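Dye type peroxidase A (Streptomyces lividans 1326, PDB 6GZW) is a haem-containing dye-decolourising peroxidase that uses hydrogen peroxide to oxidise dyes and related aromatic substrates. Local coordinates at the interface of chains A and B. Coordinates in Å, arbitrary orientation; residue numbers count along the deposited sequence, not the author numbering. Chains: chain A/B, Dye type peroxidase A.

Contact 1: the interface of chains A and B. Residues chain A 29, 162-164, 178; chain B 29, 135-136.
The C-terminal end of strand 153-162 of one subunit meets the first turn of helix 135-149 of the other, with A:Phe162 set against B:Ala135 and B:Arg29. This is a largely apolar part of a two-fold symmetric interface between two copies of the peroxidase; whether the pair is the functional unit cannot be told from the structure alone. The ring of A:Phe162 is the centre of the patch. Its CG lies between the backbone N and the carbonyl carbon (chi1 55°), a crowded position that directs the ring away from its own strand and toward chain B. There the methyl CB of B:Ala135 rests against one ortho carbon, 3.5 Å from CD1 of A:Phe162. On the other ortho side comes the guanidinium of B:Arg29, whose NH2 is 3.6 Å from CD2 of A:Phe162. The two flat groups are inclined by 37°, with CG of the phenyl ring over the rim of one guanidinium face, so this is a tilted, offset contact rather than a parallel stack. Bends at chi2 and chi3 kink the B:Arg29 chain on its way across to the ring. B:Leu136 adds the aliphatic flank: its methyl CD2 is 4.1 Å from CE1 of A:Phe162 and equally far from CD2 of A:Leu178, a looser fit than that of the alanine methyl. The guanidinium groups of A:Arg29 and B:Arg29 come near one another with their planes 69° apart and NH1 to NH1 at 3.7 Å; if both are charged, they should repel unless other groups compensate. No direct polar bond crosses the patch. Instead, water 1 joins the backbones, lying 2.8 Å from the carbonyl O of A:Asn163 and 2.9 Å from the amide N of B:Ala135 at the start of the helix.

Contact 2: the interface of chains A and B. Residues chain A 178-180, 230, 234, 249; chain B 71, 73, 143, 147.
Charged groups meet at one end of this subunit contact: A:Glu234, just after helix 230-233, meets B:Arg143 of helix 135-149 tip to tip. The arginine grips side-on, with NE and NH2 both directed at the same carboxylate oxygen. The NE bond to OE1 of A:Glu234 is 2.8 Å long and fairly straight (155° at H), arriving on the syn side close to the carboxylate plane. NH2 of B:Arg143 reaches OE1 of A:Glu234 at 3.0 Å, but from well above that plane. The carboxylate is thus turned 58° from the guanidinium, even though OE1 stays near the plane of the latter. B:Arg147, one helical turn further on, forms a longer salt bridge, its NE 4.0 Å from OE1 of A:Glu234, and water 2 also links these two atoms. Within chain B, CD of B:Arg147 sits over the centre of one guanidinium face of B:Arg143, which should limit the tilt of that group. Two nearby arginines would be expected to favour the ionised form of the glutamate.

Among the hydrogen bonds at the other end, the side-chain amine NZ of A:Lys249 spans the two chains. It donates to the carbonyl O of A:Met179 in its own chain and, at 2.9 Å, to the carbonyl O of B:Thr71, approaching the latter from above the carbonyl plane. The loop around residue 179 is thereby tied to the loop of the partner.

Van der Waals contacts fill in between. The methyl CG2 of B:Thr71 points at the A:Glu234 carboxylate, 3.8 Å from CD, while OG1 (chi1 63°) is left to accept from the backbone N of B:Val73. CB of A:Leu230 lies 3.6 Å from NH2 of B:Arg143. The methyl CG2 of B:Val73 packs on the chain A loop, 3.8 Å from CA of A:Gly180 and, without a hydrogen bond, 3.3 Å from the carbonyl O of A:Leu178.

Contact 1: the interface of chains A and B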
loop_
_atom_site.group_PDB
_atom_site.type_symbol
_atom_site.label_atom_id
_atom_site.label_comp_id
_atom_site.label_asym_id
_atom_site.label_seq_id
_atom_site.Cartn_x
_atom_site.Cartn_y
_atom_site.Cartn_z
ATOM N N ARG A 29 -3.878 5.049 3.840
ATOM C CA ARG A 29 -2.472 4.711 3.733
ATOM C C ARG A 29 -1.748 5.124 4.996
ATOM O O ARG A 29 -1.962 6.226 5.470
ATOM C CB ARG A 29 -1.879 5.430 2.526
ATOM C CG ARG A 29 -0.425 5.146 2.263
ATOM C CD ARG A 29 -0.144 3.667 2.252
ATOM N NE ARG A 29 1.014 3.374 1.446
ATOM C CZ ARG A 29 1.571 2.190 1.333
ATOM N NH1 ARG A 29 1.088 1.137 1.991
ATOM N NH2 ARG A 29 2.621 2.050 0.551
ATOM N N PHE A 162 -2.410 -0.067 5.298
ATOM C CA PHE A 162 -3.495 0.389 4.485
ATOM C C PHE A 162 -4.841 0.137 5.167
ATOM O O PHE A 162 -4.980 -0.714 6.074
ATOM C CB PHE A 162 -3.478 -0.253 3.103
ATOM C CG PHE A 162 -3.470 -1.756 3.132
ATOM C CD1 PHE A 162 -4.648 -2.462 3.246
ATOM C CD2 PHE A 162 -2.258 -2.473 3.080
ATOM C CE1 PHE A 162 -4.652 -3.836 3.280
ATOM C CE2 PHE A 162 -2.259 -3.870 3.111
ATOM C CZ PHE A 162 -3.467 -4.548 3.235
ATOM N N ASN A 163 -5.830 0.880 4.676
ATOM C CA ASN A 163 -7.225 0.707 5.078
ATOM C C ASN A 163 -8.105 0.953 3.852
ATOM O O ASN A 163 -7.625 1.286 2.738
ATOM C CB ASN A 163 -7.608 1.702 6.192
ATOM C CG ASN A 163 -7.058 1.344 7.555
ATOM O OD1 ASN A 163 -7.280 0.237 8.057
ATOM N ND2 ASN A 163 -6.337 2.289 8.177
ATOM N N ARG A 164 -9.403 0.794 4.054
ATOM C CA ARG A 164 -10.386 1.196 3.080
ATOM C C ARG A 164 -10.188 2.653 2.602
ATOM O O ARG A 164 -9.854 3.535 3.398
ATOM C CB ARG A 164 -11.786 1.037 3.709
ATOM C CG ARG A 164 -12.919 1.525 2.836
ATOM C CD ARG A 164 -14.247 1.286 3.530
ATOM N NE ARG A 164 -14.538 -0.134 3.702
ATOM C CZ ARG A 164 -15.405 -0.633 4.571
ATOM N NH1 ARG A 164 -16.121 0.185 5.326
ATOM N NH2 ARG A 164 -15.563 -1.955 4.674
ATOM N N LEU A 178 -8.379 -7.761 7.860
ATOM C CA LEU A 178 -8.090 -8.824 6.893
ATOM C C LEU A 178 -8.633 -10.187 7.345
ATOM O O LEU A 178 -8.584 -11.143 6.599
ATOM C CB LEU A 178 -6.602 -8.873 6.597
ATOM C CG LEU A 178 -5.933 -7.606 5.998
ATOM C CD1 LEU A 178 -4.484 -7.934 5.629
ATOM C CD2 LEU A 178 -6.752 -7.153 4.812
ATOM N N ARG B 29 -4.109 0.763 -6.091
ATOM C CA ARG B 29 -3.487 -0.363 -5.425
ATOM C C ARG B 29 -3.237 -1.465 -6.439
ATOM O O ARG B 29 -4.117 -1.790 -7.212
ATOM C CB ARG B 29 -4.397 -0.905 -4.309
ATOM C CG ARG B 29 -4.606 0.041 -3.126
ATOM C CD ARG B 29 -3.413 0.112 -2.159
ATOM N NE ARG B 29 -3.041 -1.207 -1.606
ATOM C CZ ARG B 29 -1.943 -1.457 -0.869
ATOM N NH1 ARG B 29 -1.096 -0.463 -0.546
ATOM N NH2 ARG B 29 -1.678 -2.690 -0.421
ATOM N N ALA B 135 -7.899 -0.834 -1.151
ATOM C CA ALA B 135 -6.886 -1.769 -0.730
ATOM C C ALA B 135 -7.489 -3.068 -0.180
ATOM O O ALA B 135 -6.865 -4.125 -0.270
ATOM C CB ALA B 135 -6.017 -1.124 0.326
ATOM N N LEU B 136 -8.667 -2.994 0.439
ATOM C CA LEU B 136 -9.318 -4.223 0.912
ATOM C C LEU B 136 -9.871 -5.005 -0.265
ATOM O O LEU B 136 -9.704 -6.238 -0.318
ATOM C CB LEU B 136 -10.429 -3.992 1.949
ATOM C CG LEU B 136 -10.039 -3.186 3.182
ATOM C CD1 LEU B 136 -11.166 -3.089 4.204
ATOM C CD2 LEU B 136 -8.765 -3.720 3.812
HETATM O O HOH W 1 -7.657 1.791 0.016
#

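Contact 2: the interface of chains A and B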
loop_
_atom_site.group_PDB
_atom_site.type_symbol
_atom_site.label_atom_id
_atom_site.label_comp_id
_atom_site.label_asym_id
_atom_site.label_seq_id
_atom_site.Cartn_x
_atom_site.Cartn_y
_atom_site.Cartn_z
ATOM N N LEU A 178 -8.379 -7.761 7.860
ATOM C CA LEU A 178 -8.090 -8.824 6.893
ATOM C C LEU A 178 -8.633 -10.187 7.345
ATOM O O LEU A 178 -8.584 -11.143 6.599
ATOM C CB LEU A 178 -6.602 -8.873 6.597
ATOM C CG LEU A 178 -5.933 -7.606 5.998
ATOM C CD1 LEU A 178 -4.484 -7.934 5.629
ATOM C CD2 LEU A 178 -6.752 -7.153 4.812
ATOM N N MET A 179 -9.159 -10.287 8.560
ATOM C CA MET A 179 -9.996 -11.441 8.936
ATOM C C MET A 179 -11.447 -11.292 8.456
ATOM O O MET A 179 -12.281 -12.213 8.664
ATOM C CB MET A 179 -9.924 -11.645 10.466
ATOM C CG MET A 179 -8.655 -12.383 10.894
ATOM S SD MET A 179 -8.497 -12.386 12.683
ATOM C CE MET A 179 -7.470 -13.819 12.873
ATOM N N GLY A 180 -11.783 -10.154 7.850
ATOM C CA GLY A 180 -13.118 -9.921 7.325
ATOM C C GLY A 180 -14.122 -9.438 8.364
ATOM O O GLY A 180 -15.307 -9.292 8.062
ATOM N N LEU A 230 -3.876 -16.397 8.714
ATOM C CA LEU A 230 -4.973 -16.493 7.764
ATOM C C LEU A 230 -5.160 -17.907 7.208
ATOM O O LEU A 230 -6.291 -18.328 6.914
ATOM C CB LEU A 230 -4.754 -15.495 6.617
ATOM C CG LEU A 230 -4.797 -14.012 6.989
ATOM C CD1 LEU A 230 -4.511 -13.185 5.760
ATOM C CD2 LEU A 230 -6.145 -13.605 7.602
ATOM N N GLU A 234 -8.941 -19.043 7.831
ATOM C CA GLU A 234 -9.822 -19.208 6.663
ATOM C C GLU A 234 -10.225 -20.644 6.427
ATOM O O GLU A 234 -10.981 -20.917 5.509
ATOM C CB GLU A 234 -9.169 -18.559 5.432
ATOM C CG GLU A 234 -9.062 -17.057 5.658
ATOM C CD GLU A 234 -8.202 -16.296 4.679
ATOM O OE1 GLU A 234 -7.633 -16.899 3.754
ATOM O OE2 GLU A 234 -8.093 -15.050 4.849
ATOM N N LYS A 249 -20.097 -11.367 11.293
ATOM C CA LYS A 249 -19.247 -10.821 10.231
ATOM C C LYS A 249 -20.052 -9.943 9.282
ATOM O O LYS A 249 -19.531 -8.922 8.804
ATOM C CB LYS A 249 -18.538 -11.932 9.449
ATOM C CG LYS A 249 -17.604 -12.780 10.302
ATOM C CD LYS A 249 -16.660 -13.655 9.476
ATOM C CE LYS A 249 -15.438 -12.905 8.998
ATOM N NZ LYS A 249 -14.679 -13.709 8.016
ATOM N N THR B 71 -14.134 -14.494 2.457
ATOM C CA THR B 71 -13.571 -13.998 3.744
ATOM C C THR B 71 -14.260 -12.765 4.320
ATOM O O THR B 71 -14.018 -12.413 5.482
ATOM C CB THR B 71 -12.092 -13.594 3.590
ATOM O OG1 THR B 71 -12.023 -12.509 2.660
ATOM C CG2 THR B 71 -11.248 -14.765 3.115
ATOM N N VAL B 73 -13.647 -9.777 3.454
ATOM C CA VAL B 73 -12.714 -8.662 3.533
ATOM C C VAL B 73 -13.183 -7.495 2.657
ATOM O O VAL B 73 -12.980 -6.353 3.018
ATOM C CB VAL B 73 -11.269 -9.132 3.221
ATOM C CG1 VAL B 73 -10.311 -7.979 2.930
ATOM C CG2 VAL B 73 -10.727 -9.959 4.397
ATOM N N ARG B 143 -5.692 -12.587 -2.305
ATOM C CA ARG B 143 -5.840 -13.733 -1.427
ATOM C C ARG B 143 -6.701 -14.826 -2.076
ATOM O O ARG B 143 -6.374 -16.023 -1.970
ATOM C CB ARG B 143 -6.373 -13.292 -0.068
ATOM C CG ARG B 143 -6.543 -14.409 0.959
ATOM C CD ARG B 143 -5.248 -15.142 1.250
ATOM N NE ARG B 143 -5.403 -16.096 2.349
ATOM C CZ ARG B 143 -4.471 -16.934 2.824
ATOM N NH1 ARG B 143 -3.247 -17.043 2.307
ATOM N NH2 ARG B 143 -4.794 -17.719 3.842
ATOM N N ARG B 147 -5.331 -18.423 -2.987
ATOM C CA ARG B 147 -5.959 -19.593 -2.380
ATOM C C ARG B 147 -6.541 -20.565 -3.399
ATOM O O ARG B 147 -6.531 -21.796 -3.193
ATOM C CB ARG B 147 -6.991 -19.151 -1.351
ATOM C CG ARG B 147 -6.344 -18.483 -0.129
ATOM C CD ARG B 147 -5.894 -19.497 0.883
ATOM N NE ARG B 147 -7.043 -20.123 1.532
ATOM C CZ ARG B 147 -6.953 -21.151 2.372
ATOM N NH1 ARG B 147 -5.754 -21.673 2.681
ATOM N NH2 ARG B 147 -8.061 -21.646 2.903
HETATM O O HOH W 2 -9.221 -18.007 1.813
#

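The C-alpha centres of contact 1 and contact 2 lie about 13 Å apart, making them neighbouring patches of one continuous interface. A:Leu178 belongs to both, and helix 135-149 of chain B runs through both, giving its first turn to contact 1 and its later turns to contact 2. The character changes along that helix, from apolar contact with a bridging water to ion pairing. The two-fold axis repeats these contacts with the chains exchanged, except that the Arg29 pair, its own twin, occurs once and with differing side-chain torsions. Together they may fix how the subunits of the deposited dimer are oriented.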